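Local coordinates for protein transcriptional regulator, LRP/AsnC family (Neisseria meningitidis, PDB 2P5V) that probably binds specific DNA sequences to regulate transcription, as a calcium-binding member of the Lrp/AsnC family, at residues L8-L19 / R44-V54. Numbering follows the deposited sequence.
Sequences LDKTDIKILQVL and RLKQLEDAGIV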
ATOM      1  N   LEU G   8     -40.531   8.348 -19.740  1.00 62.34           N
ATOM      2  CA  LEU G   8     -40.381   7.085 -20.474  1.00 58.97           C
ATOM      3  C   LEU G   8     -41.279   5.961 -19.958  1.00 57.25           C
ATOM      4  O   LEU G   8     -41.267   5.630 -18.767  1.00 53.26           O
ATOM      5  CB  LEU G   8     -38.933   6.604 -20.413  1.00 59.05           C
ATOM      6  CG  LEU G   8     -37.870   7.587 -20.899  1.00 62.25           C
ATOM      7  CD1 LEU G   8     -36.490   6.935 -20.833  1.00 60.94           C
ATOM      8  CD2 LEU G   8     -38.183   8.066 -22.312  1.00 59.42           C
ATOM      9  N   ASP G   9     -42.029   5.364 -20.882  1.00 52.71           N
ATOM     10  CA  ASP G   9     -42.900   4.232 -20.588  1.00 51.53           C
ATOM     11  C   ASP G   9     -42.258   2.960 -21.126  1.00 50.42           C
ATOM     12  O   ASP G   9     -41.168   3.012 -21.697  1.00 46.16           O
ATOM     13  CB  ASP G   9     -44.286   4.450 -21.206  1.00 53.46           C
ATOM     14  CG  ASP G   9     -44.232   4.668 -22.707  1.00 55.79           C
ATOM     15  OD1 ASP G   9     -43.474   3.948 -23.399  1.00 50.75           O
ATOM     16  OD2 ASP G   9     -44.950   5.569 -23.190  1.00 60.89           O
ATOM     17  N   LYS G  10     -42.951   1.833 -20.959  1.00 50.75           N
ATOM     18  CA  LYS G  10     -42.418   0.511 -21.309  1.00 52.88           C
ATOM     19  C   LYS G  10     -41.967   0.365 -22.770  1.00 51.43           C
ATOM     20  O   LYS G  10     -41.034  -0.396 -23.054  1.00 46.93           O
ATOM     21  CB  LYS G  10     -43.441  -0.581 -20.969  1.00 52.21           C
ATOM     22  CG  LYS G  10     -42.901  -2.003 -21.106  1.00 57.34           C
ATOM     23  CD  LYS G  10     -43.812  -3.039 -20.450  1.00 61.72           C
ATOM     24  CE  LYS G  10     -45.142  -3.185 -21.178  1.00 64.42           C
ATOM     25  NZ  LYS G  10     -45.980  -4.274 -20.592  1.00 68.26           N
ATOM     26  N   THR G  11     -42.615   1.082 -23.692  1.00 50.32           N
ATOM     27  CA  THR G  11     -42.260   0.969 -25.113  1.00 50.12           C
ATOM     28  C   THR G  11     -41.077   1.881 -25.479  1.00 49.06           C
ATOM     29  O   THR G  11     -40.314   1.571 -26.398  1.00 44.94           O
ATOM     30  CB  THR G  11     -43.476   1.197 -26.065  1.00 48.59           C
ATOM     31  OG1 THR G  11     -43.590   2.581 -26.404  1.00 52.15           O
ATOM     32  CG2 THR G  11     -44.773   0.695 -25.433  1.00 45.16           C
ATOM     33  N   ASP G  12     -40.923   2.988 -24.755  1.00 49.32           N
ATOM     34  CA  ASP G  12     -39.728   3.829 -24.877  1.00 47.20           C
ATOM     35  C   ASP G  12     -38.486   3.090 -24.352  1.00 47.93           C
ATOM     36  O   ASP G  12     -37.389   3.223 -24.913  1.00 40.78           O
ATOM     37  CB  ASP G  12     -39.916   5.157 -24.133  1.00 49.35           C
ATOM     38  CG  ASP G  12     -40.932   6.066 -24.804  1.00 48.88           C
ATOM     39  OD1 ASP G  12     -40.737   6.413 -25.991  1.00 52.49           O
ATOM     40  OD2 ASP G  12     -41.927   6.439 -24.144  1.00 53.80           O
ATOM     41  N   ILE G  13     -38.662   2.308 -23.286  1.00 46.83           N
ATOM     42  CA  ILE G  13     -37.590   1.435 -22.795  1.00 46.62           C
ATOM     43  C   ILE G  13     -37.186   0.450 -23.888  1.00 45.50           C
ATOM     44  O   ILE G  13     -36.005   0.334 -24.219  1.00 46.42           O
ATOM     45  CB  ILE G  13     -38.003   0.630 -21.530  1.00 49.46           C
ATOM     46  CG1 ILE G  13     -38.299   1.559 -20.344  1.00 51.01           C
ATOM     47  CG2 ILE G  13     -36.913  -0.370 -21.146  1.00 39.23           C
ATOM     48  CD1 ILE G  13     -37.151   2.467 -19.961  1.00 50.17           C
ATOM     49  N   LYS G  14     -38.175  -0.245 -24.444  1.00 43.20           N
ATOM     50  CA  LYS G  14     -37.957  -1.229 -25.508  1.00 46.56           C
ATOM     51  C   LYS G  14     -37.146  -0.660 -26.675  1.00 44.95           C
ATOM     52  O   LYS G  14     -36.226  -1.309 -27.167  1.00 45.66           O
ATOM     53  CB  LYS G  14     -39.304  -1.753 -26.020  1.00 50.83           C
ATOM     54  CG  LYS G  14     -39.215  -2.830 -27.102  1.00 57.77           C
ATOM     55  CD  LYS G  14     -38.626  -4.127 -26.567  1.00 61.96           C
ATOM     56  CE  LYS G  14     -38.846  -5.282 -27.539  1.00 66.69           C
ATOM     57  NZ  LYS G  14     -38.816  -6.605 -26.857  1.00 68.52           N
ATOM     58  N   ILE G  15     -37.500   0.550 -27.108  1.00 45.71           N
ATOM     59  CA  ILE G  15     -36.788   1.243 -28.190  1.00 44.83           C
ATOM     60  C   ILE G  15     -35.312   1.490 -27.851  1.00 40.79           C
ATOM     61  O   ILE G  15     -34.434   1.329 -28.702  1.00 38.64           O
ATOM     62  CB  ILE G  15     -37.458   2.602 -28.524  1.00 43.13           C
ATOM     63  CG1 ILE G  15     -38.760   2.384 -29.294  1.00 45.14           C
ATOM     64  CG2 ILE G  15     -36.525   3.478 -29.340  1.00 36.97           C
ATOM     65  CD1 ILE G  15     -39.547   3.664 -29.544  1.00 40.65           C
ATOM     66  N   LEU G  16     -35.048   1.900 -26.614  1.00 42.31           N
ATOM     67  CA  LEU G  16     -33.675   2.155 -26.164  1.00 42.27           C
ATOM     68  C   LEU G  16     -32.865   0.863 -26.065  1.00 40.44           C
ATOM     69  O   LEU G  16     -31.691   0.829 -26.424  1.00 44.97           O
ATOM     70  CB  LEU G  16     -33.672   2.893 -24.825  1.00 42.90           C
ATOM     71  CG  LEU G  16     -34.256   4.309 -24.862  1.00 42.85           C
ATOM     72  CD1 LEU G  16     -34.640   4.756 -23.464  1.00 39.06           C
ATOM     73  CD2 LEU G  16     -33.290   5.299 -25.500  1.00 40.32           C
ATOM     74  N   GLN G  17     -33.494  -0.201 -25.585  1.00 43.92           N
ATOM     75  CA  GLN G  17     -32.837  -1.501 -25.530  1.00 42.96           C
ATOM     76  C   GLN G  17     -32.476  -1.987 -26.928  1.00 44.07           C
ATOM     77  O   GLN G  17     -31.370  -2.481 -27.149  1.00 45.72           O
ATOM     78  CB  GLN G  17     -33.730  -2.526 -24.841  1.00 46.45           C
ATOM     79  CG  GLN G  17     -33.956  -2.259 -23.357  1.00 49.09           C
ATOM     80  CD  GLN G  17     -35.015  -3.167 -22.758  1.00 41.87           C
ATOM     81  OE1 GLN G  17     -35.688  -3.913 -23.468  1.00 48.50           O
ATOM     82  NE2 GLN G  17     -35.167  -3.105 -21.444  1.00 37.81           N
ATOM     83  N   VAL G  18     -33.412  -1.844 -27.866  1.00 44.05           N
ATOM     84  CA  VAL G  18     -33.191  -2.284 -29.243  1.00 42.24           C
ATOM     85  C   VAL G  18     -32.026  -1.527 -29.875  1.00 42.30           C
ATOM     86  O   VAL G  18     -31.123  -2.134 -30.451  1.00 37.04           O
ATOM     87  CB  VAL G  18     -34.455  -2.094 -30.123  1.00 46.25           C
ATOM     88  CG1 VAL G  18     -34.104  -2.165 -31.605  1.00 39.86           C
ATOM     89  CG2 VAL G  18     -35.513  -3.135 -29.775  1.00 44.41           C
ATOM     90  N   LEU G  19     -32.055  -0.204 -29.763  1.00 39.22           N
ATOM     91  CA  LEU G  19     -31.041   0.646 -30.393  1.00 45.40           C
ATOM     92  C   LEU G  19     -29.648   0.517 -29.758  1.00 48.59           C
ATOM     93  O   LEU G  19     -28.636   0.701 -30.443  1.00 46.92           O
ATOM     94  CB  LEU G  19     -31.484   2.113 -30.363  1.00 46.07           C
ATOM     95  CG  LEU G  19     -32.636   2.488 -31.295  1.00 48.15           C
ATOM     96  CD1 LEU G  19     -33.079   3.918 -31.005  1.00 42.00           C
ATOM     97  CD2 LEU G  19     -32.240   2.316 -32.764  1.00 45.34           C
ATOM     98  N   ARG G  44     -41.386   9.173 -31.137  1.00 41.05           N
ATOM     99  CA  ARG G  44     -40.890   8.757 -29.828  1.00 40.10           C
ATOM    100  C   ARG G  44     -39.366   8.790 -29.775  1.00 38.50           C
ATOM    101  O   ARG G  44     -38.791   9.277 -28.808  1.00 40.76           O
ATOM    102  CB  ARG G  44     -41.377   7.355 -29.480  1.00 33.81           C
ATOM    103  CG  ARG G  44     -42.877   7.225 -29.358  1.00 46.94           C
ATOM    104  CD  ARG G  44     -43.298   5.770 -29.251  1.00 50.06           C
ATOM    105  NE  ARG G  44     -43.500   5.374 -27.863  1.00 54.76           N
ATOM    106  CZ  ARG G  44     -44.606   5.609 -27.161  1.00 55.51           C
ATOM    107  NH1 ARG G  44     -45.641   6.245 -27.699  1.00 64.33           N
ATOM    108  NH2 ARG G  44     -44.682   5.207 -25.903  1.00 61.84           N
ATOM    109  N   LEU G  45     -38.721   8.271 -30.814  1.00 40.68           N
ATOM    110  CA  LEU G  45     -37.259   8.295 -30.907  1.00 45.23           C
ATOM    111  C   LEU G  45     -36.713   9.727 -30.912  1.00 47.41           C
ATOM    112  O   LEU G  45     -35.721  10.027 -30.243  1.00 48.76           O
ATOM    113  CB  LEU G  45     -36.797   7.561 -32.167  1.00 46.70           C
ATOM    114  CG  LEU G  45     -35.292   7.479 -32.396  1.00 42.86           C
ATOM    115  CD1 LEU G  45     -34.609   6.884 -31.173  1.00 44.29           C
ATOM    116  CD2 LEU G  45     -34.986   6.671 -33.645  1.00 45.01           C
ATOM    117  N   LYS G  46     -37.365  10.597 -31.678  1.00 49.67           N
ATOM    118  CA  LYS G  46     -37.015  12.018 -31.731  1.00 49.53           C
ATOM    119  C   LYS G  46     -37.008  12.656 -30.339  1.00 46.03           C
ATOM    120  O   LYS G  46     -36.107  13.424 -30.013  1.00 42.52           O
ATOM    121  CB  LYS G  46     -38.007  12.775 -32.619  1.00 55.37           C
ATOM    122  CG  LYS G  46     -37.431  14.027 -33.259  1.00 65.16           C
ATOM    123  CD  LYS G  46     -36.799  13.731 -34.619  1.00 69.77           C
ATOM    124  CE  LYS G  46     -37.858  13.519 -35.698  1.00 72.78           C
ATOM    125  NZ  LYS G  46     -37.283  13.593 -37.066  1.00 75.88           N
ATOM    126  N   GLN G  47     -38.025  12.346 -29.535  1.00 42.42           N
ATOM    127  CA  GLN G  47     -38.117  12.841 -28.158  1.00 45.95           C
ATOM    128  C   GLN G  47     -36.924  12.362 -27.327  1.00 45.25           C
ATOM    129  O   GLN G  47     -36.350  13.123 -26.542  1.00 43.73           O
ATOM    130  CB  GLN G  47     -39.429  12.384 -27.501  1.00 45.83           C
ATOM    131  CG  GLN G  47     -40.692  13.036 -28.089  1.00 54.24           C
ATOM    132  CD  GLN G  47     -41.979  12.247 -27.823  1.00 56.87           C
ATOM    133  OE1 GLN G  47     -41.956  11.160 -27.239  1.00 70.34           O
ATOM    134  NE2 GLN G  47     -43.108  12.798 -28.262  1.00 58.25           N
ATOM    135  N   LEU G  48     -36.553  11.100 -27.517  1.00 46.19           N
ATOM    136  CA  LEU G  48     -35.420  10.501 -26.813  1.00 43.27           C
ATOM    137  C   LEU G  48     -34.088  11.163 -27.166  1.00 45.16           C
ATOM    138  O   LEU G  48     -33.248  11.359 -26.289  1.00 43.54           O
ATOM    139  CB  LEU G  48     -35.339   8.997 -27.107  1.00 39.74           C
ATOM    140  CG  LEU G  48     -36.491   8.163 -26.560  1.00 33.55           C
ATOM    141  CD1 LEU G  48     -36.451   6.752 -27.118  1.00 34.16           C
ATOM    142  CD2 LEU G  48     -36.430   8.149 -25.049  1.00 44.01           C
ATOM    143  N   GLU G  49     -33.899  11.500 -28.442  1.00 46.47           N
ATOM    144  CA  GLU G  49     -32.683  12.191 -28.890  1.00 51.17           C
ATOM    145  C   GLU G  49     -32.667  13.649 -28.436  1.00 49.89           C
ATOM    146  O   GLU G  49     -31.641  14.146 -27.977  1.00 48.84           O
ATOM    147  CB  GLU G  49     -32.547  12.129 -30.413  1.00 50.37           C
ATOM    148  CG  GLU G  49     -32.092  10.777 -30.946  1.00 53.31           C
ATOM    149  CD  GLU G  49     -32.313  10.636 -32.447  1.00 55.28           C
ATOM    150  OE1 GLU G  49     -32.534  11.664 -33.125  1.00 67.28           O
ATOM    151  OE2 GLU G  49     -32.274   9.493 -32.949  1.00 48.02           O
ATOM    152  N   ASP G  50     -33.804  14.327 -28.571  1.00 47.61           N
ATOM    153  CA  ASP G  50     -33.933  15.711 -28.121  1.00 50.51           C
ATOM    154  C   ASP G  50     -33.793  15.830 -26.601  1.00 49.44           C
ATOM    155  O   ASP G  50     -33.261  16.820 -26.101  1.00 49.02           O
ATOM    156  CB  ASP G  50     -35.278  16.305 -28.568  1.00 52.62           C
ATOM    157  CG  ASP G  50     -35.431  16.350 -30.083  1.00 55.55           C
ATOM    158  OD1 ASP G  50     -34.413  16.213 -30.803  1.00 57.23           O
ATOM    159  OD2 ASP G  50     -36.579  16.514 -30.552  1.00 56.73           O
ATOM    160  N   ALA G  51     -34.268  14.818 -25.875  1.00 49.18           N
ATOM    161  CA  ALA G  51     -34.143  14.769 -24.415  1.00 43.87           C
ATOM    162  C   ALA G  51     -32.704  14.539 -23.946  1.00 47.57           C
ATOM    163  O   ALA G  51     -32.391  14.756 -22.775  1.00 50.63           O
ATOM    164  CB  ALA G  51     -35.037  13.684 -23.853  1.00 44.13           C
ATOM    165  N   GLY G  52     -31.838  14.081 -24.847  1.00 44.97           N
ATOM    166  CA  GLY G  52     -30.450  13.792 -24.511  1.00 42.04           C
ATOM    167  C   GLY G  52     -30.248  12.388 -23.969  1.00 42.52           C
ATOM    168  O   GLY G  52     -29.180  12.079 -23.439  1.00 42.88           O
ATOM    169  N   ILE G  53     -31.261  11.532 -24.107  1.00 37.93           N
ATOM    170  CA  ILE G  53     -31.161  10.157 -23.622  1.00 38.59           C
ATOM    171  C   ILE G  53     -30.207   9.344 -24.498  1.00 42.92           C
ATOM    172  O   ILE G  53     -29.284   8.694 -23.986  1.00 37.36           O
ATOM    173  CB  ILE G  53     -32.536   9.468 -23.542  1.00 38.95           C
ATOM    174  CG1 ILE G  53     -33.370  10.112 -22.430  1.00 37.16           C
ATOM    175  CG2 ILE G  53     -32.366   7.971 -23.281  1.00 34.60           C
ATOM    176  CD1 ILE G  53     -34.815   9.670 -22.408  1.00 38.67           C
ATOM    177  N   VAL G  54     -30.442   9.384 -25.809  1.00 43.05           N
ATOM    178  CA  VAL G  54     -29.491   8.872 -26.780  1.00 41.92           C
ATOM    179  C   VAL G  54     -28.529  10.007 -27.073  1.00 43.82           C
ATOM    180  O   VAL G  54     -28.915  10.997 -27.700  1.00 45.26           O
ATOM    181  CB  VAL G  54     -30.166   8.449 -28.087  1.00 44.95           C
ATOM    182  CG1 VAL G  54     -29.112   8.020 -29.104  1.00 45.90           C
ATOM    183  CG2 VAL G  54     -31.165   7.333 -27.838  1.00 41.13           C
TER
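R44 swings its guanidinium across the start of helix 10-19, where D9 and D12 form a capping box. The R44 chain bends at chi3 (97°), which turns its head toward the carboxylates. OD2 of D9 meets R44 NH2 at 2.8 Å in a salt bridge, lying at the guanidinium edge with the two planes only 26° apart. Toward R44, D12 offers charge alone: its carboxylate runs almost parallel to the guanidinium, but OD2 lies well out of that plane, 3.5 Å from R44 NH2, and no N-H points at it. OG1 of T11 sits obliquely beside the same group, 2.9 Å from R44 NH2. D9 has a second task, because its OD1 takes the D12 backbone N-H nearly along the C-O axis (3.0 Å), so the cap and the ion pair should hold the carboxylate in place together; a weak bond from D9 N to D12 OD2 completes the box.

Away from these charges the contact is aliphatic. L48 points from helix 38-50 into the opposing segment and splits its branches: CD1 lies against L16 CD2 and I15 CG2, while CD2 presses tightly on L8 CD2. The end of L8 also meets I53 tip to tip, CD1 to CD1 at 3.6 Å. I53, just past the Schellman turn at G52, sets CG2 anti to its backbone N and brings it 3.6 Å from L16 CD2, which also touches V54 CG2. At the other end L19 CD1 packs closely on L45 CD1, and L30 of helix 27-33 touches both leucines.

V54 continues into a strand that pairs antiparallel with another subunit, whose L61 packs on L16 and V54. The segments of helix 10-21 and helix 38-50 cross at -74°, axes 10.6 Å apart, packing the leading helix of the winged helix-turn-helix unit against the C-terminal end of the helix that, in this family, is the recognition helix.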